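Local atomic coordinates of uncharacterized protein (Pseudomonas syringae pv. tomato, PDB entry 3K4I), a protein that is of unknown function but has the fold of the Aldolase/RraA family, an alpha/beta protein built round a mixed sheet and assembled from three chains. Residues C[17-23]-C[52-56]; C[58-62]-C[155-159]; C[94-99]-C[143-149]; C[105-109]-C[127-133]. All coordinates share one frame; numbering follows the deposited sequence. Where two conformers were deposited one is given.

Contact 1 of 4, residues C[17-23]-C[52-56]; sequences LDECEHL and RCVGI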
# COMPACT_ATOMS: atom_id res chain seq x y z
N LEU C 17 -28.34 -9.36 -0.65
CA LEU C 17 -27.29 -8.55 -1.28
C LEU C 17 -27.47 -7.06 -0.94
O LEU C 17 -26.49 -6.37 -0.65
CB LEU C 17 -27.26 -8.78 -2.80
CG LEU C 17 -26.91 -10.21 -3.23
CD1 LEU C 17 -27.53 -10.59 -4.59
CD2 LEU C 17 -25.41 -10.46 -3.25
N ASP C 18 -28.72 -6.59 -0.95
CA ASP C 18 -28.97 -5.18 -0.66
C ASP C 18 -28.54 -4.81 0.75
O ASP C 18 -27.89 -3.78 0.95
CB ASP C 18 -30.42 -4.78 -0.96
CG ASP C 18 -30.77 -4.93 -2.45
OD1 ASP C 18 -29.86 -4.73 -3.28
OD2 ASP C 18 -31.92 -5.26 -2.78
N GLU C 19 -28.85 -5.69 1.71
CA GLU C 19 -28.44 -5.51 3.10
C GLU C 19 -26.94 -5.32 3.27
O GLU C 19 -26.53 -4.55 4.13
CB GLU C 19 -28.86 -6.70 3.94
CG GLU C 19 -30.35 -6.86 4.09
CD GLU C 19 -30.68 -7.88 5.15
OE1 GLU C 19 -30.74 -7.49 6.33
OE2 GLU C 19 -30.88 -9.07 4.80
N CYS C 20 -26.15 -6.02 2.45
CA CYS C 20 -24.67 -5.93 2.50
C CYS C 20 -24.08 -4.58 2.10
O CYS C 20 -22.89 -4.32 2.30
CB CYS C 20 -24.07 -7.03 1.63
SG CYS C 20 -24.01 -8.63 2.45
N GLU C 21 -24.92 -3.72 1.52
CA GLU C 21 -24.58 -2.31 1.28
C GLU C 21 -24.18 -1.58 2.56
O GLU C 21 -23.42 -0.62 2.51
CB GLU C 21 -25.78 -1.56 0.69
CG GLU C 21 -25.93 -1.64 -0.82
CD GLU C 21 -27.17 -0.90 -1.33
OE1 GLU C 21 -27.57 0.14 -0.72
OE2 GLU C 21 -27.74 -1.35 -2.36
N HIS C 22 -24.72 -2.03 3.69
CA HIS C 22 -24.48 -1.38 4.98
C HIS C 22 -23.73 -2.27 5.95
O HIS C 22 -23.75 -2.02 7.17
CB HIS C 22 -25.81 -0.93 5.61
CG HIS C 22 -26.69 -0.16 4.68
ND1 HIS C 22 -26.60 1.21 4.52
CD2 HIS C 22 -27.69 -0.57 3.86
CE1 HIS C 22 -27.50 1.61 3.65
NE2 HIS C 22 -28.17 0.56 3.23
N LEU C 23 -23.06 -3.30 5.42
CA LEU C 23 -22.27 -4.19 6.25
C LEU C 23 -20.80 -4.12 5.88
O LEU C 23 -20.46 -4.12 4.70
CB LEU C 23 -22.77 -5.65 6.16
CG LEU C 23 -24.18 -5.94 6.70
CD1 LEU C 23 -24.60 -7.40 6.45
CD2 LEU C 23 -24.37 -5.56 8.19
N ARG C 52 -15.69 -0.28 -2.46
CA ARG C 52 -16.18 -1.52 -1.86
C ARG C 52 -17.04 -2.23 -2.89
O ARG C 52 -17.47 -1.63 -3.86
CB ARG C 52 -16.96 -1.23 -0.56
CG ARG C 52 -18.23 -0.40 -0.75
CD ARG C 52 -18.87 -0.05 0.60
NE ARG C 52 -19.22 -1.21 1.43
CZ ARG C 52 -20.25 -2.02 1.20
NH1 ARG C 52 -21.06 -1.81 0.17
NH2 ARG C 52 -20.48 -3.05 2.01
N CYS C 53 -17.26 -3.52 -2.70
CA CYS C 53 -18.21 -4.23 -3.55
C CYS C 53 -18.84 -5.38 -2.83
O CYS C 53 -18.24 -5.99 -1.92
CB CYS C 53 -17.58 -4.75 -4.87
SG CYS C 53 -16.14 -5.82 -4.62
N VAL C 54 -20.05 -5.68 -3.30
CA VAL C 54 -20.82 -6.84 -2.90
C VAL C 54 -21.31 -7.53 -4.15
O VAL C 54 -21.88 -6.90 -5.05
CB VAL C 54 -22.05 -6.41 -2.05
CG1 VAL C 54 -22.79 -7.64 -1.59
CG2 VAL C 54 -21.58 -5.59 -0.86
N GLY C 55 -21.11 -8.83 -4.24
CA GLY C 55 -21.68 -9.55 -5.40
C GLY C 55 -21.37 -11.03 -5.35
O GLY C 55 -20.81 -11.54 -4.35
N ILE C 56 -21.74 -11.73 -6.41
CA ILE C 56 -21.66 -13.18 -6.47
C ILE C 56 -20.37 -13.57 -7.14
O ILE C 56 -20.09 -13.08 -8.22
CB ILE C 56 -22.86 -13.71 -7.30
CG1 ILE C 56 -24.17 -13.19 -6.69
CG2 ILE C 56 -22.81 -15.21 -7.42
CD1 ILE C 56 -24.42 -13.59 -5.18
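Val54 turns its isopropyl group onto the CB of Cys20, with Val54 CG1 lying 3.5 Å from Cys20 CB. This is helix-on-sheet packing in the RraA-like fold: helix 14-19 and the residues up to Leu23 lie against the start of strand 53-63. The two methyls of Val54 are set by chi1 near -177°: CG1 stands anti to the backbone N and reaches Cys20 CB, while CG2 lies near Cys20 O. Valine suits this place because its branched CB, at home in an extended strand, holds two methyls close to the backbone where both can touch Cys20. Further along, Leu17 bends its CD2 branch down to the sheet, where it meets Ile56 CD1 at 3.8 Å, the two side chains running at about a right angle. Val190 of helix 186-207 also touches Cys20, so the cysteine is buried between strand and helix. At the other end the chemistry becomes polar. The long chain of Arg52, bent at chi3 (-58°), carries its guanidinium to the carbonyls of residues 20-23. Glu21 O lies over one face of the group, 3.4 Å above its plane and offset toward the rim. Arg52 NH2 makes a weak bond of 2.9 Å to Leu23 O and a stronger one of 2.7 Å to Cys20 O, with the nitrogen in the carbonyl plane and a C=O...N angle of 158°.

Contact 2 of 4, residues C[58-62]-C[155-159]; sequences FTVQY and QVPLV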
# COMPACT_ATOMS: atom_id res chain seq x y z
N PHE C 58 -17.72 -15.10 -9.40
CA PHE C 58 -17.55 -15.77 -10.66
C PHE C 58 -16.05 -16.06 -10.67
O PHE C 58 -15.25 -15.12 -10.63
CB PHE C 58 -17.90 -14.84 -11.82
CG PHE C 58 -17.67 -15.45 -13.16
CD1 PHE C 58 -18.75 -15.97 -13.87
CD2 PHE C 58 -16.37 -15.55 -13.70
CE1 PHE C 58 -18.58 -16.55 -15.12
CE2 PHE C 58 -16.17 -16.15 -14.96
CZ PHE C 58 -17.30 -16.64 -15.67
N THR C 59 -15.70 -17.34 -10.65
CA THR C 59 -14.31 -17.75 -10.41
C THR C 59 -13.52 -17.95 -11.70
O THR C 59 -14.05 -18.40 -12.73
CB THR C 59 -14.25 -19.03 -9.57
OG1 THR C 59 -15.06 -20.06 -10.18
CG2 THR C 59 -14.77 -18.79 -8.16
N VAL C 60 -12.24 -17.62 -11.63
CA VAL C 60 -11.35 -17.75 -12.80
C VAL C 60 -10.07 -18.37 -12.26
O VAL C 60 -9.49 -17.84 -11.30
CB VAL C 60 -11.01 -16.35 -13.36
CG1 VAL C 60 -10.15 -16.49 -14.62
CG2 VAL C 60 -12.30 -15.55 -13.65
N GLN C 61 -9.64 -19.48 -12.86
CA GLN C 61 -8.40 -20.17 -12.46
C GLN C 61 -7.40 -20.18 -13.62
O GLN C 61 -7.74 -20.60 -14.73
CB GLN C 61 -8.72 -21.62 -12.06
CG GLN C 61 -7.46 -22.45 -11.73
CD GLN C 61 -6.80 -21.93 -10.47
OE1 GLN C 61 -5.62 -21.47 -10.49
NE2 GLN C 61 -7.54 -21.94 -9.39
N TYR C 62 -6.17 -19.73 -13.34
CA TYR C 62 -5.06 -19.68 -14.32
C TYR C 62 -4.12 -20.86 -14.07
O TYR C 62 -4.25 -21.57 -13.06
CB TYR C 62 -4.27 -18.36 -14.24
CG TYR C 62 -5.06 -17.20 -14.78
CD1 TYR C 62 -4.91 -16.77 -16.10
CD2 TYR C 62 -5.95 -16.53 -13.97
CE1 TYR C 62 -5.67 -15.72 -16.62
CE2 TYR C 62 -6.72 -15.47 -14.46
CZ TYR C 62 -6.56 -15.08 -15.80
OH TYR C 62 -7.30 -14.03 -16.26
N GLN C 155 -15.52 -20.74 -13.31
CA GLN C 155 -16.63 -21.32 -12.55
C GLN C 155 -16.29 -22.68 -11.93
O GLN C 155 -17.12 -23.61 -11.88
CB GLN C 155 -17.93 -21.35 -13.36
CG GLN C 155 -18.34 -19.94 -13.78
CD GLN C 155 -18.82 -19.13 -12.61
OE1 GLN C 155 -18.04 -18.77 -11.73
NE2 GLN C 155 -20.14 -18.82 -12.59
N VAL C 156 -15.04 -22.77 -11.47
CA VAL C 156 -14.57 -23.90 -10.70
C VAL C 156 -14.22 -23.44 -9.28
O VAL C 156 -13.94 -22.27 -9.07
CB VAL C 156 -13.28 -24.49 -11.33
CG1 VAL C 156 -13.60 -25.23 -12.64
CG2 VAL C 156 -12.25 -23.41 -11.58
N PRO C 157 -14.21 -24.37 -8.30
CA PRO C 157 -13.76 -23.98 -6.96
C PRO C 157 -12.33 -23.44 -6.98
O PRO C 157 -11.48 -24.01 -7.67
CB PRO C 157 -13.80 -25.31 -6.17
CG PRO C 157 -14.66 -26.21 -6.96
CD PRO C 157 -14.57 -25.79 -8.38
N LEU C 158 -12.08 -22.36 -6.24
CA LEU C 158 -10.71 -21.86 -6.02
C LEU C 158 -10.31 -22.10 -4.57
O LEU C 158 -11.15 -22.10 -3.68
CB LEU C 158 -10.61 -20.37 -6.27
CG LEU C 158 -11.20 -19.86 -7.58
CD1 LEU C 158 -11.08 -18.36 -7.61
CD2 LEU C 158 -10.60 -20.52 -8.82
N VAL C 159 -9.01 -22.29 -4.33
CA VAL C 159 -8.58 -22.30 -2.96
C VAL C 159 -7.47 -21.25 -2.81
O VAL C 159 -6.41 -21.36 -3.44
CB VAL C 159 -8.16 -23.69 -2.48
CG1 VAL C 159 -7.83 -23.63 -0.98
CG2 VAL C 159 -9.28 -24.71 -2.72
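Phe58 and the amide of Gln155 lie nearly flat on one another, their planes 18° apart, although the two side chains cross at about a right angle. Gln155 CD sits 3.4 Å above the ring plane, displaced toward the rim, and CG makes a CH-pi contact over the same face. The glutamine is bent at chi2 (-71°), which folds its amide back over the ring and brings OE1 to the backbone, where it accepts from Thr59 N at 2.9 Å. Glutamine fits because one flat group can both cover an aromatic face and stand in for a strand partner. Strand 53-63 is a long member of the mixed sheet of this RraA-like fold, and here the chain leaving its antiparallel neighbour 150-154 turns away across it toward strand 158-160. Gln155 N still bonds to Thr59 O at 2.8 Å, approaching from above the carbonyl plane. Thr59 points its side chain at the departing chain, and its OG1 donates to Val156 O at 2.7 Å. Its carbon side meets Leu158, whose CG lies 3.7 Å from Thr59 CB as the two side chains slide past each other in opposite directions. Val156 CG2 approaches Gln61 CB at 4.0 Å.

Contact 3 of 4, residues C[94-99]-C[143-149]; sequences RHDCTV and QSAKNRT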
# COMPACT_ATOMS: atom_id res chain seq x y z
N ARG C 94 0.92 -14.95 -8.10
CA ARG C 94 2.04 -14.45 -8.89
C ARG C 94 2.12 -12.93 -8.98
O ARG C 94 1.10 -12.23 -9.10
CB ARG C 94 2.08 -15.08 -10.29
CG ARG C 94 2.41 -16.59 -10.26
CD ARG C 94 2.32 -17.26 -11.63
NE ARG C 94 3.23 -16.68 -12.60
CZ ARG C 94 3.30 -17.06 -13.88
NH1 ARG C 94 2.51 -18.02 -14.35
NH2 ARG C 94 4.18 -16.48 -14.69
N HIS C 95 3.34 -12.42 -8.86
CA HIS C 95 3.62 -10.99 -8.94
C HIS C 95 4.28 -10.61 -10.27
O HIS C 95 4.49 -9.42 -10.54
CB HIS C 95 4.51 -10.53 -7.76
CG HIS C 95 3.75 -10.28 -6.49
ND1 HIS C 95 3.34 -11.31 -5.66
CD2 HIS C 95 3.33 -9.14 -5.91
CE1 HIS C 95 2.71 -10.79 -4.61
NE2 HIS C 95 2.69 -9.48 -4.74
N ASP C 96 4.59 -11.60 -11.11
CA ASP C 96 5.37 -11.34 -12.34
C ASP C 96 4.53 -11.14 -13.61
O ASP C 96 5.06 -10.83 -14.68
CB ASP C 96 6.42 -12.45 -12.55
CG ASP C 96 5.79 -13.81 -12.85
OD1 ASP C 96 4.69 -14.11 -12.33
OD2 ASP C 96 6.40 -14.57 -13.60
N CYS C 97 3.22 -11.30 -13.48
CA CYS C 97 2.31 -11.00 -14.59
C CYS C 97 0.96 -10.61 -14.00
O CYS C 97 0.65 -10.92 -12.84
CB CYS C 97 2.16 -12.18 -15.54
SG CYS C 97 1.69 -13.75 -14.75
N THR C 98 0.18 -9.91 -14.80
CA THR C 98 -1.12 -9.37 -14.34
C THR C 98 -2.29 -10.04 -15.05
O THR C 98 -2.16 -10.52 -16.19
CB THR C 98 -1.17 -7.86 -14.58
OG1 THR C 98 -0.95 -7.60 -15.97
CG2 THR C 98 -0.10 -7.15 -13.76
N VAL C 99 -3.42 -10.11 -14.36
CA VAL C 99 -4.60 -10.77 -14.90
C VAL C 99 -5.81 -9.83 -14.83
O VAL C 99 -6.96 -10.29 -14.76
CB VAL C 99 -4.91 -12.14 -14.22
CG1 VAL C 99 -3.84 -13.20 -14.57
CG2 VAL C 99 -5.08 -12.01 -12.73
N GLN C 143 3.28 -6.09 -16.50
CA GLN C 143 3.56 -7.13 -17.49
C GLN C 143 2.32 -8.00 -17.72
O GLN C 143 1.65 -8.41 -16.77
CB GLN C 143 4.78 -7.98 -17.10
CG GLN C 143 6.09 -7.20 -17.12
CD GLN C 143 7.32 -8.05 -16.80
OE1 GLN C 143 8.44 -7.58 -16.92
NE2 GLN C 143 7.11 -9.30 -16.39
N SER C 144 2.03 -8.22 -18.99
CA SER C 144 0.85 -8.91 -19.48
C SER C 144 0.86 -10.38 -19.09
O SER C 144 1.94 -10.96 -18.94
CB SER C 144 0.83 -8.79 -21.00
OG SER C 144 -0.16 -9.61 -21.59
N ALA C 145 -0.33 -10.98 -18.99
CA ALA C 145 -0.46 -12.43 -18.86
C ALA C 145 0.04 -13.19 -20.10
O ALA C 145 0.42 -14.36 -20.00
CB ALA C 145 -1.92 -12.82 -18.60
N LYS C 146 0.06 -12.51 -21.25
CA LYS C 146 0.36 -13.18 -22.52
C LYS C 146 1.75 -13.82 -22.47
O LYS C 146 2.75 -13.18 -22.11
CB LYS C 146 0.19 -12.22 -23.70
CG LYS C 146 0.48 -12.88 -25.07
CD LYS C 146 -0.53 -12.47 -26.13
CE LYS C 146 -1.89 -13.14 -25.90
NZ LYS C 146 -2.70 -13.25 -27.15
N ASN C 147 1.78 -15.11 -22.77
CA ASN C 147 3.00 -15.94 -22.66
C ASN C 147 3.55 -16.09 -21.24
O ASN C 147 4.68 -16.58 -21.08
CB ASN C 147 4.12 -15.44 -23.61
CG ASN C 147 3.83 -15.73 -25.08
OD1 ASN C 147 4.31 -15.01 -25.96
ND2 ASN C 147 3.05 -16.77 -25.35
N ARG C 148 2.78 -15.70 -20.22
CA ARG C 148 3.23 -15.84 -18.83
C ARG C 148 2.33 -16.75 -18.01
O ARG C 148 2.78 -17.55 -17.20
CB ARG C 148 3.38 -14.46 -18.16
CG ARG C 148 4.49 -13.61 -18.79
CD ARG C 148 4.81 -12.35 -17.96
NE ARG C 148 5.98 -11.65 -18.48
CZ ARG C 148 5.93 -10.74 -19.45
NH1 ARG C 148 4.77 -10.41 -19.99
NH2 ARG C 148 7.04 -10.16 -19.88
N THR C 149 1.03 -16.60 -18.23
CA THR C 149 0.04 -17.43 -17.56
C THR C 149 -1.12 -17.58 -18.54
O THR C 149 -1.19 -16.82 -19.50
CB THR C 149 -0.43 -16.82 -16.21
OG1 THR C 149 -1.16 -17.82 -15.48
CG2 THR C 149 -1.28 -15.58 -16.41
O HOH W 1 -2.61 -9.19 -19.07
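Bent at chi3 (60°), the chain of Arg94 swings its guanidinium to the backbone of loop 143-149, where NH1 and NH2 both take hold of Arg148 O, NH1 at 2.9 Å. The side chain of Arg148 is instead extended: chi2 at -169° carries its CD past Cys97 CB at 3.6 Å, and chi3 at 173° continues the straight course to NE. The two segments are connecting loops of the RraA-like fold: one links strand 85-90 to helix 102-110, the other leads into strand 150-154. Arginine suits both places because its flat head can bond along several edges at once. Arg94 also grips Asp96 side-on, NE to OD1 at 3.0 Å in a salt bridge and NH2 to OD2, so the carboxylate fixes the rotation of the group that binds the opposite loop. Cys97 SG lies over one face of this guanidinium. Arg148 NH1 bonds to Ser144 O, while NH2 forms salt bridges with Asp33 and Asp38 of the second subunit, placing this loop at a subunit interface. Deeper in, Thr149 CG2 packs on Val99 CG1 at 4.0 Å, and Thr149 OG1 is held by Asn91 and by Gln63 O. A water joins Thr98 O to Ala145 N, accepting from the latter at 2.9 Å. Thr98 grips the start of the segment twice through Gln143 O: its backbone N arrives nearly along the C=O axis at 2.9 Å, whereas OG1 comes from above the carbonyl plane at 2.8 Å.

Contact 4 of 4, residues C[105-109]-C[127-133]; sequences THFAL and TVINCNY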
# COMPACT_ATOMS: atom_id res chain seq x y z
N THR C 105 -11.43 -3.60 -17.08
CA THR C 105 -12.05 -2.58 -16.22
C THR C 105 -13.17 -1.85 -16.95
O THR C 105 -14.25 -1.74 -16.42
CB THR C 105 -11.04 -1.53 -15.79
OG1 THR C 105 -9.98 -2.16 -15.05
CG2 THR C 105 -11.68 -0.46 -14.96
N HIS C 106 -12.90 -1.36 -18.15
CA HIS C 106 -13.95 -0.72 -18.94
C HIS C 106 -15.09 -1.68 -19.23
O HIS C 106 -16.26 -1.29 -19.20
CB HIS C 106 -13.41 -0.08 -20.22
CG HIS C 106 -12.55 1.12 -19.97
ND1 HIS C 106 -13.07 2.33 -19.57
CD2 HIS C 106 -11.21 1.28 -20.03
CE1 HIS C 106 -12.09 3.19 -19.40
NE2 HIS C 106 -10.95 2.58 -19.66
N PHE C 107 -14.75 -2.92 -19.54
CA PHE C 107 -15.80 -3.92 -19.78
C PHE C 107 -16.68 -4.10 -18.54
O PHE C 107 -17.94 -4.06 -18.64
CB PHE C 107 -15.21 -5.26 -20.21
CG PHE C 107 -16.27 -6.26 -20.59
CD1 PHE C 107 -16.66 -6.38 -21.91
CD2 PHE C 107 -16.91 -7.01 -19.61
CE1 PHE C 107 -17.68 -7.27 -22.28
CE2 PHE C 107 -17.93 -7.91 -19.96
CZ PHE C 107 -18.29 -8.06 -21.29
N ALA C 108 -16.04 -4.29 -17.38
CA ALA C 108 -16.76 -4.48 -16.11
C ALA C 108 -17.77 -3.34 -15.88
O ALA C 108 -18.93 -3.58 -15.49
CB ALA C 108 -15.79 -4.53 -14.97
N LEU C 109 -17.29 -2.11 -16.08
CA LEU C 109 -18.13 -0.92 -15.87
C LEU C 109 -19.30 -0.83 -16.83
O LEU C 109 -20.31 -0.16 -16.55
CB LEU C 109 -17.30 0.35 -15.95
CG LEU C 109 -16.54 0.80 -14.69
CD1 LEU C 109 -16.56 2.33 -14.68
CD2 LEU C 109 -17.13 0.22 -13.38
N THR C 127 -6.09 3.72 -14.54
CA THR C 127 -7.42 3.59 -15.16
C THR C 127 -8.44 3.09 -14.14
O THR C 127 -9.56 3.60 -14.03
CB THR C 127 -7.37 2.65 -16.39
OG1 THR C 127 -6.58 3.27 -17.41
CG2 THR C 127 -8.77 2.37 -16.94
N VAL C 128 -8.03 2.08 -13.39
CA VAL C 128 -8.87 1.48 -12.37
C VAL C 128 -9.27 2.54 -11.32
O VAL C 128 -10.45 2.65 -10.95
CB VAL C 128 -8.16 0.30 -11.70
CG1 VAL C 128 -9.00 -0.25 -10.60
CG2 VAL C 128 -7.89 -0.81 -12.73
N ILE C 129 -8.28 3.32 -10.88
CA ILE C 129 -8.53 4.44 -9.97
C ILE C 129 -9.44 5.49 -10.61
O ILE C 129 -10.40 5.94 -9.98
CB ILE C 129 -7.22 5.11 -9.45
CG1 ILE C 129 -6.40 4.10 -8.63
CG2 ILE C 129 -7.54 6.33 -8.57
CD1 ILE C 129 -4.98 4.62 -8.29
N ASN C 130 -9.13 5.87 -11.85
CA ASN C 130 -9.90 6.90 -12.55
C ASN C 130 -11.35 6.50 -12.72
O ASN C 130 -12.25 7.35 -12.64
CB ASN C 130 -9.28 7.23 -13.91
CG ASN C 130 -9.95 8.41 -14.56
OD1 ASN C 130 -10.01 9.49 -13.97
ND2 ASN C 130 -10.46 8.22 -15.77
N CYS C 131 -11.57 5.20 -12.93
CA CYS C 131 -12.89 4.60 -13.09
C CYS C 131 -13.58 4.30 -11.77
O CYS C 131 -14.74 3.88 -11.76
CB CYS C 131 -12.80 3.30 -13.88
SG CYS C 131 -12.47 3.58 -15.63
N ASN C 132 -12.85 4.46 -10.67
CA ASN C 132 -13.34 4.14 -9.31
C ASN C 132 -13.86 2.70 -9.22
O ASN C 132 -14.91 2.45 -8.61
CB ASN C 132 -14.43 5.13 -8.86
CG ASN C 132 -14.61 5.16 -7.33
OD1 ASN C 132 -15.75 5.13 -6.81
ND2 ASN C 132 -13.52 5.21 -6.61
N TYR C 133 -13.14 1.78 -9.84
CA TYR C 133 -13.56 0.38 -9.93
C TYR C 133 -13.02 -0.40 -8.72
O TYR C 133 -11.83 -0.29 -8.39
CB TYR C 133 -13.04 -0.26 -11.21
CG TYR C 133 -13.46 -1.71 -11.33
CD1 TYR C 133 -14.80 -2.04 -11.58
CD2 TYR C 133 -12.53 -2.76 -11.23
CE1 TYR C 133 -15.23 -3.33 -11.69
CE2 TYR C 133 -12.95 -4.10 -11.36
CZ TYR C 133 -14.31 -4.37 -11.59
OH TYR C 133 -14.76 -5.67 -11.72
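Two helices that pack beside the sheet, 102-110 and 125-130, meet here, the second contributing its last turn and the residues that lead on to strand 135-137. Thr105 stands at the middle of the contact. Its CG2 fits between Cys131 and Tyr133, 4.0 Å from Tyr133 CB, while OG1 lies 3.4 Å from Val128 CG2 and bonds back to the O of Gly101, the residue just before helix 102-110. A threonine is well placed here: its hydroxyl is satisfied by the backbone four residues back, leaving the methyl for packing. Ala108, one turn on, is small enough to let the Tyr133 ring come close, and its CB is 3.5 Å from CE1 of that ring. The helix 125-130 ends in a Schellman motif: Asn132 takes a positive phi (54°), and the backbone N atoms of Asn132 and Tyr133 bond back to Ile129 O and Val128 O. This reversal sends the chain toward the next strand of the RraA-like fold. With chi1 at -180°, Tyr133 holds CG away from its own N and reaches across helix 102-110, passing over Ala108 CB, with OH bonded to Thr116. Leu109 passes the ring in the opposite sense, CD2 at 3.7 Å from Tyr133 CD1, and its CD1 branch meets Cys131 CB. At the other edge, His106 brings CE1 to 3.8 Å from Cys131 SG, which lies oblique to the ring, and NE2 to 3.5 Å from Thr127 CG2. Ile204 of the second subunit packs on the same histidine.

In the fold
Contacts 1 and 2 share strand 53-63 but lie on opposite sides of the chain's centre. Contact 1, nearest that centre (about 10 Å from its own), joins the strand's start to the N-terminal helix, mixing apolar packing with an arginine on backbone carbonyls; contact 2 binds its later part to a departing chain through one backbone bond, two bonds from side chains to backbone, and a stacked amide. Contact 3, centred farthest out at about 21 Å, is the most polar and ties two loops; it touches contact 2 where Tyr62 packs on Val99 and Thr149. Contact 4, nested within the loop closed by contact 3, is helix packing without hydrogen bonds between its segments. Contacts 3 and 4 lie at the subunit interface.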